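PDB 5DWA: type II restriction enzyme AgeI from Thalassobius gelatinovorus, which recognises the double-stranded DNA sequence 5'-ACCGGT-3' and cleaves it after the first A, leaving fragments with terminal 5'-phosphates. Local coordinates for residues R114-F119 against D142-K147; T128-A133 against F159-G164. All blocks are in the same frame, centred on the assembly; numbering follows the deposited sequence.

Followed from the N terminus, the chain leaves helix 84-109, runs through strand 113-117, and then enters helix 123-130. It next returns as strand 143-148, and interaction 1 closes this first loop by pairing the two strands at the outer edge of the six-stranded mixed sheet. Strand 159-168 follows as the third strand in sheet order, and interaction 2 closes a second loop by setting the end of helix 123-130 against it. Because the segments alternate along the chain, the two contacts cross. They also touch directly, through a salt bridge between Glu146 and Arg129, so that helix and strands are tied together on one side of the sheet.

Interaction 1. Residues R114-F119 against D142-K147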
ATOM      1  N   ARG A 114      28.590  -6.299  -3.737  1.00 14.13           N
ATOM      2  CA  ARG A 114      28.041  -5.199  -4.508  1.00 15.12           C
ATOM      3  C   ARG A 114      26.525  -5.182  -4.477  1.00 13.46           C
ATOM      4  O   ARG A 114      25.890  -6.222  -4.650  1.00 14.19           O
ATOM      5  CB  ARG A 114      28.527  -5.272  -5.959  1.00 17.47           C
ATOM      6  CG  ARG A 114      28.101  -4.080  -6.815  1.00 19.26           C
ATOM      7  CD  ARG A 114      28.606  -4.226  -8.247  1.00 20.88           C
ATOM      8  NE  ARG A 114      28.022  -5.379  -8.923  1.00 23.26           N
ATOM      9  CZ  ARG A 114      28.489  -5.890 -10.058  1.00 24.80           C
ATOM     10  NH1 ARG A 114      29.550  -5.346 -10.641  1.00 26.05           N
ATOM     11  NH2 ARG A 114      27.893  -6.937 -10.615  1.00 25.13           N
ATOM     12  N   LEU A 115      25.966  -3.999  -4.238  1.00 12.73           N
ATOM     13  CA  LEU A 115      24.530  -3.765  -4.300  1.00 12.60           C
ATOM     14  C   LEU A 115      24.126  -3.121  -5.624  1.00 13.17           C
ATOM     15  O   LEU A 115      24.839  -2.277  -6.161  1.00 14.25           O
ATOM     16  CB  LEU A 115      24.095  -2.851  -3.152  1.00 11.79           C
ATOM     17  CG  LEU A 115      24.503  -3.243  -1.729  1.00 12.63           C
ATOM     18  CD1 LEU A 115      23.965  -2.229  -0.740  1.00 13.53           C
ATOM     19  CD2 LEU A 115      24.031  -4.651  -1.358  1.00 13.45           C
ATOM     20  N   THR A 116      22.947  -3.478  -6.111  1.00 12.58           N
ATOM     21  CA  THR A 116      22.404  -2.889  -7.319  1.00 12.75           C
ATOM     22  C   THR A 116      20.902  -2.664  -7.152  1.00 13.29           C
ATOM     23  O   THR A 116      20.162  -3.615  -6.895  1.00 13.08           O
ATOM     24  CB  THR A 116      22.645  -3.786  -8.539  1.00 15.74           C
ATOM     25  OG1 THR A 116      24.048  -4.052  -8.672  1.00 18.20           O
ATOM     26  CG2 THR A 116      22.132  -3.111  -9.802  1.00 16.41           C
ATOM     27  N   ALA A 117      20.455  -1.419  -7.282  1.00 12.66           N
ATOM     28  CA  ALA A 117      19.018  -1.114  -7.198  1.00 12.99           C
ATOM     29  C   ALA A 117      18.310  -1.670  -8.424  1.00 13.46           C
ATOM     30  O   ALA A 117      18.784  -1.505  -9.552  1.00 14.68           O
ATOM     31  CB  ALA A 117      18.785   0.388  -7.070  1.00 13.42           C
ATOM     32  N   LEU A 118      17.189  -2.352  -8.205  1.00 12.12           N
ATOM     33  CA  LEU A 118      16.506  -3.017  -9.311  1.00 13.58           C
ATOM     34  C   LEU A 118      15.447  -2.085  -9.895  1.00 16.01           C
ATOM     35  O   LEU A 118      14.246  -2.249  -9.682  1.00 17.32           O
ATOM     36  CB  LEU A 118      15.903  -4.349  -8.858  1.00 14.12           C
ATOM     37  CG  LEU A 118      16.936  -5.358  -8.348  1.00 14.39           C
ATOM     38  CD1 LEU A 118      16.267  -6.641  -7.884  1.00 14.54           C
ATOM     39  CD2 LEU A 118      17.955  -5.648  -9.444  1.00 14.46           C
ATOM     40  N   PHE A 119      15.913  -1.088 -10.634  1.00 17.25           N
ATOM     41  CA  PHE A 119      15.014  -0.121 -11.243  1.00 19.29           C
ATOM     42  C   PHE A 119      14.475  -0.675 -12.552  1.00 21.98           C
ATOM     43  O   PHE A 119      14.776  -1.808 -12.921  1.00 21.06           O
ATOM     44  CB  PHE A 119      15.737   1.208 -11.448  1.00 18.77           C
ATOM     45  CG  PHE A 119      16.040   1.918 -10.165  1.00 19.60           C
ATOM     46  CD1 PHE A 119      15.138   1.873  -9.109  1.00 19.92           C
ATOM     47  CD2 PHE A 119      17.215   2.632 -10.003  1.00 19.53           C
ATOM     48  CE1 PHE A 119      15.406   2.523  -7.919  1.00 20.74           C
ATOM     49  CE2 PHE A 119      17.488   3.289  -8.809  1.00 20.72           C
ATOM     50  CZ  PHE A 119      16.584   3.236  -7.771  1.00 21.35           C
ATOM     51  N   ASP A 142      13.951  -5.119  -3.726  1.00 12.26           N
ATOM     52  CA  ASP A 142      14.343  -3.821  -4.274  1.00 11.43           C
ATOM     53  C   ASP A 142      15.784  -3.703  -4.758  1.00 11.99           C
ATOM     54  O   ASP A 142      16.038  -3.111  -5.800  1.00 13.87           O
ATOM     55  CB  ASP A 142      14.062  -2.748  -3.219  1.00 12.16           C
ATOM     56  CG  ASP A 142      12.644  -2.818  -2.714  1.00 15.02           C
ATOM     57  OD1 ASP A 142      11.727  -2.836  -3.559  1.00 17.62           O
ATOM     58  OD2 ASP A 142      12.445  -2.896  -1.489  1.00 16.43           O
ATOM     59  N   VAL A 143      16.717  -4.234  -3.986  1.00 11.14           N
ATOM     60  CA  VAL A 143      18.130  -4.080  -4.299  1.00 11.44           C
ATOM     61  C   VAL A 143      18.771  -5.466  -4.265  1.00 11.11           C
ATOM     62  O   VAL A 143      18.575  -6.224  -3.316  1.00 13.55           O
ATOM     63  CB  VAL A 143      18.828  -3.127  -3.300  1.00 13.91           C
ATOM     64  CG1 VAL A 143      20.301  -2.979  -3.626  1.00 13.33           C
ATOM     65  CG2 VAL A 143      18.122  -1.758  -3.225  1.00 14.26           C
ATOM     66  N   MET A 144      19.514  -5.834  -5.298  1.00 11.93           N
ATOM     67  CA  MET A 144      20.122  -7.156  -5.259  1.00 12.89           C
ATOM     68  C   MET A 144      21.510  -7.079  -4.630  1.00 13.15           C
ATOM     69  O   MET A 144      22.157  -6.029  -4.651  1.00 13.41           O
ATOM     70  CB  MET A 144      20.154  -7.793  -6.658  1.00 16.98           C
ATOM     71  CG  MET A 144      21.277  -7.391  -7.571  1.00 21.65           C
ATOM     72  SD  MET A 144      21.330  -8.467  -9.036  1.00 23.13           S
ATOM     73  CE  MET A 144      22.001  -7.296 -10.200  1.00 23.98           C
ATOM     74  N   ILE A 145      21.916  -8.182  -4.006  1.00 12.54           N
ATOM     75  CA  ILE A 145      23.231  -8.303  -3.395  1.00 13.06           C
ATOM     76  C   ILE A 145      23.999  -9.352  -4.173  1.00 13.39           C
ATOM     77  O   ILE A 145      23.467 -10.442  -4.416  1.00 12.97           O
ATOM     78  CB  ILE A 145      23.164  -8.713  -1.911  1.00 11.99           C
ATOM     79  CG1 ILE A 145      22.131  -7.877  -1.144  1.00 12.38           C
ATOM     80  CG2 ILE A 145      24.552  -8.615  -1.268  1.00 12.09           C
ATOM     81  CD1 ILE A 145      21.809  -8.454   0.232  1.00 13.20           C
ATOM     82  N   GLU A 146      25.226  -9.010  -4.563  1.00 13.22           N
ATOM     83  CA  GLU A 146      26.091  -9.915  -5.317  1.00 14.47           C
ATOM     84  C   GLU A 146      27.447 -10.047  -4.649  1.00 15.52           C
ATOM     85  O   GLU A 146      27.897  -9.139  -3.951  1.00 16.06           O
ATOM     86  CB  GLU A 146      26.273  -9.424  -6.749  1.00 15.32           C
ATOM     87  CG  GLU A 146      25.022  -9.472  -7.603  1.00 16.50           C
ATOM     88  CD  GLU A 146      25.247  -8.861  -8.968  1.00 17.24           C
ATOM     89  OE1 GLU A 146      25.619  -7.671  -9.037  1.00 17.95           O
ATOM     90  OE2 GLU A 146      25.070  -9.575  -9.978  1.00 19.60           O
ATOM     91  N   LYS A 147      28.104 -11.174  -4.898  1.00 16.30           N
ATOM     92  CA  LYS A 147      29.421 -11.448  -4.345  1.00 18.35           C
ATOM     93  C   LYS A 147      30.329 -11.935  -5.459  1.00 19.94           C
ATOM     94  O   LYS A 147      29.974 -12.857  -6.187  1.00 20.04           O
ATOM     95  CB  LYS A 147      29.326 -12.491  -3.232  1.00 19.91           C
ATOM     96  CG  LYS A 147      30.655 -13.092  -2.795  1.00 22.33           C
ATOM     97  CD  LYS A 147      31.379 -12.200  -1.808  1.00 24.75           C
ATOM     98  CE  LYS A 147      32.615 -12.890  -1.248  1.00 27.34           C
ATOM     99  NZ  LYS A 147      33.188 -12.131  -0.103  1.00 29.16           N
TER
HETATM  100  O   HOH W   1      24.858  -6.097  -7.120  1.00 22.38           O
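The antiparallel pairing of Arg114-Ala117 with Val143-Glu146 forms the edge of the mixed sheet of this PD-(D/E)XK nuclease, 113-117 being an outermost strand within the chain. Two hydrogen-bonded pairs carry the backbone: Arg114 and Glu146 exchange N-H...O bonds in both directions, as do Thr116 and Met144, with Met144 N to Thr116 O at 2.8 Å. Beyond the last pair Leu118, the centre of an inverse gamma turn, still donates its N to Asp142 O at 2.8 Å.

The side chains divide between two faces. On one, Leu115 CB meets Val143 CG1 at 3.8 Å, while its CD2 touches both the CG1 and CG2 branches of Ile145; Leu108 of helix 84-109 packs on Leu115. On the other, Arg114 and Glu146 lie side by side. The arginine CG is anti to the backbone N (chi1 -175°), and a bend at chi3 (64°) turns NE toward the glutamate. Arg114 NH2 donates to Glu146 OE1 at 2.9 Å, the oxygen lying in the guanidinium plane and the donor above the carboxylate plane; Arg114 NE adds a weak bond to Glu146 OE1 at 3.3 Å. A water donates to Glu146 OE1 at 2.6 Å and to Arg114 O, and accepts from Thr116 OG1. Met144 runs alongside Thr116, its CE 3.9 Å from Thr116 CB.

Asp155 and Glu157 also form salt bridges with Arg114, and Arg129 takes Glu146 OE2. The buried carboxylate, gripped through both oxygens by two arginines, would therefore be expected to stay ionised.

Interaction 2. Residues T128-A133 against F159-G164; sequences TRMGVA and FGVVGG
Apolar packing between Met130 and Val161 sets the last turn of helix 123-130 against strand 159-168, the third strand of the nuclease sheet. In the conformer described here, one of two for Val161, the side chains cross at about a right angle, with Met130 CG 3.6 Å from Val161 CG1. The methionine chain is extended beyond CG, and chi3 (-167°) puts Met130 CE 3.6 Å from Gly163 O.

The polar group of the contact is the Arg129 guanidinium. In the same conformer Val161 CG2 lies over one face, offset toward the rim and 3.3 Å from Arg129 NH1. At the guanidinium edge, Arg129 NH2 approaches Phe159 O to 2.9 Å. Outside the two segments, NH1 forms a salt bridge with Glu146 and NE a hydrogen bond to Ser153 O. An alanine in place of Arg129 would probably leave Glu146 OE2 without this positive partner and Val161 CG2 without the flat group against it.

The helix ends in a Schellman motif at Gly131, whose positive phi (83°) turns the chain away. The arginine thus combines a salt bridge from NH1 and a hydrogen bond from NE with apolar cover on a face, in this conformer at least.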
ATOM      1  N   THR A 128      15.574 -13.875 -12.242  1.00 14.35           N
ATOM      2  CA  THR A 128      15.938 -15.115 -12.919  1.00 15.52           C
ATOM      3  C   THR A 128      17.230 -15.674 -12.353  1.00 15.85           C
ATOM      4  O   THR A 128      17.335 -16.878 -12.081  1.00 18.50           O
ATOM      5  CB  THR A 128      16.091 -14.909 -14.429  1.00 15.94           C
ATOM      6  OG1 THR A 128      14.840 -14.466 -14.969  1.00 16.97           O
ATOM      7  CG2 THR A 128      16.524 -16.213 -15.113  1.00 16.16           C
ATOM      8  N   ARG A 129      18.210 -14.797 -12.172  1.00 16.58           N
ATOM      9  CA  ARG A 129      19.491 -15.206 -11.614  1.00 15.80           C
ATOM     10  C   ARG A 129      19.338 -15.628 -10.157  1.00 17.12           C
ATOM     11  O   ARG A 129      20.057 -16.507  -9.690  1.00 19.08           O
ATOM     12  CB  ARG A 129      20.515 -14.077 -11.759  1.00 15.72           C
ATOM     13  CG  ARG A 129      20.848 -13.750 -13.212  1.00 16.00           C
ATOM     14  CD  ARG A 129      21.725 -12.514 -13.315  1.00 15.60           C
ATOM     15  NE  ARG A 129      23.009 -12.713 -12.647  1.00 15.81           N
ATOM     16  CZ  ARG A 129      23.563 -11.852 -11.795  1.00 17.56           C
ATOM     17  NH1 ARG A 129      22.940 -10.721 -11.474  1.00 18.53           N
ATOM     18  NH2 ARG A 129      24.735 -12.134 -11.242  1.00 17.61           N
ATOM     19  N   MET A 130      18.381 -15.021  -9.450  1.00 16.88           N
ATOM     20  CA  MET A 130      18.069 -15.406  -8.076  1.00 17.11           C
ATOM     21  C   MET A 130      17.423 -16.775  -7.985  1.00 17.71           C
ATOM     22  O   MET A 130      17.457 -17.417  -6.934  1.00 19.11           O
ATOM     23  CB  MET A 130      17.127 -14.388  -7.429  1.00 17.33           C
ATOM     24  CG  MET A 130      17.792 -13.145  -6.914  1.00 18.96           C
ATOM     25  SD  MET A 130      16.579 -12.122  -6.069  1.00 20.34           S
ATOM     26  CE  MET A 130      17.505 -10.600  -5.913  1.00 20.51           C
ATOM     27  N   GLY A 131      16.797 -17.200  -9.078  1.00 17.24           N
ATOM     28  CA  GLY A 131      16.069 -18.453  -9.105  1.00 18.26           C
ATOM     29  C   GLY A 131      14.667 -18.322  -8.549  1.00 18.41           C
ATOM     30  O   GLY A 131      14.101 -19.304  -8.077  1.00 20.86           O
ATOM     31  N   VAL A 132      14.104 -17.115  -8.598  1.00 17.04           N
ATOM     32  CA  VAL A 132      12.764 -16.879  -8.055  1.00 16.39           C
ATOM     33  C   VAL A 132      11.793 -16.250  -9.054  1.00 15.88           C
ATOM     34  O   VAL A 132      10.692 -15.838  -8.684  1.00 17.36           O
ATOM     35  CB  VAL A 132      12.795 -15.973  -6.782  1.00 18.03           C
ATOM     36  CG1 VAL A 132      13.576 -16.638  -5.656  1.00 19.76           C
ATOM     37  CG2 VAL A 132      13.349 -14.585  -7.091  1.00 17.90           C
ATOM     38  N   ALA A 133      12.174 -16.184 -10.322  1.00 16.04           N
ATOM     39  CA  ALA A 133      11.311 -15.575 -11.328  1.00 16.37           C
ATOM     40  C   ALA A 133      10.006 -16.343 -11.479  1.00 16.64           C
ATOM     41  O   ALA A 133      10.004 -17.569 -11.409  1.00 18.71           O
ATOM     42  CB  ALA A 133      12.030 -15.507 -12.665  1.00 17.44           C
ATOM     43  N   PHE A 159      30.440 -11.626 -10.600  1.00 23.35           N
ATOM     44  CA  PHE A 159      29.528 -11.339  -9.492  1.00 21.59           C
ATOM     45  C   PHE A 159      28.274 -12.206  -9.594  1.00 20.85           C
ATOM     46  O   PHE A 159      27.512 -12.076 -10.548  1.00 20.79           O
ATOM     47  CB  PHE A 159      29.138  -9.864  -9.470  1.00 22.12           C
ATOM     48  CG  PHE A 159      30.232  -8.950  -9.006  1.00 21.64           C
ATOM     49  CD1 PHE A 159      30.310  -8.559  -7.681  1.00 20.96           C
ATOM     50  CD2 PHE A 159      31.183  -8.476  -9.898  1.00 23.71           C
ATOM     51  CE1 PHE A 159      31.309  -7.712  -7.248  1.00 21.00           C
ATOM     52  CE2 PHE A 159      32.189  -7.625  -9.472  1.00 23.34           C
ATOM     53  CZ  PHE A 159      32.248  -7.241  -8.140  1.00 22.31           C
ATOM     54  N   GLY A 160      28.064 -13.071  -8.605  1.00 19.76           N
ATOM     55  CA  GLY A 160      26.874 -13.904  -8.545  1.00 17.64           C
ATOM     56  C   GLY A 160      25.920 -13.404  -7.474  1.00 16.90           C
ATOM     57  O   GLY A 160      26.352 -12.825  -6.479  1.00 16.10           O
ATOM     58  N   VAL A 161      24.628 -13.642  -7.673  0.65 16.32           N
ATOM     59  CA  VAL A 161      23.611 -13.154  -6.742  0.65 16.01           C
ATOM     60  C   VAL A 161      23.555 -13.995  -5.470  0.65 16.13           C
ATOM     61  O   VAL A 161      23.551 -15.229  -5.528  0.65 17.36           O
ATOM     62  CB  VAL A 161      22.211 -13.138  -7.378  0.65 16.50           C
ATOM     63  CG1 VAL A 161      21.236 -12.365  -6.488  0.65 13.04           C
ATOM     64  CG2 VAL A 161      22.262 -12.518  -8.750  0.65 18.64           C
ATOM     65  N   VAL A 162      23.498 -13.325  -4.321  1.00 15.05           N
ATOM     66  CA  VAL A 162      23.486 -14.014  -3.038  1.00 15.28           C
ATOM     67  C   VAL A 162      22.274 -13.629  -2.193  1.00 14.96           C
ATOM     68  O   VAL A 162      22.035 -14.216  -1.137  1.00 17.58           O
ATOM     69  CB  VAL A 162      24.755 -13.717  -2.224  1.00 16.92           C
ATOM     70  CG1 VAL A 162      25.984 -14.321  -2.894  1.00 17.41           C
ATOM     71  CG2 VAL A 162      24.927 -12.214  -2.054  1.00 18.23           C
ATOM     72  N   GLY A 163      21.534 -12.618  -2.643  1.00 14.33           N
ATOM     73  CA  GLY A 163      20.324 -12.233  -1.946  1.00 15.21           C
ATOM     74  C   GLY A 163      19.792 -10.884  -2.369  1.00 13.18           C
ATOM     75  O   GLY A 163      20.142 -10.361  -3.423  1.00 12.04           O
ATOM     76  N   GLY A 164      18.918 -10.320  -1.543  1.00 12.11           N
ATOM     77  CA  GLY A 164      18.342  -9.039  -1.877  1.00 12.14           C
ATOM     78  C   GLY A 164      17.901  -8.292  -0.654  1.00 11.74           C
ATOM     79  O   GLY A 164      17.798  -8.838   0.448  1.00 13.04           O
TER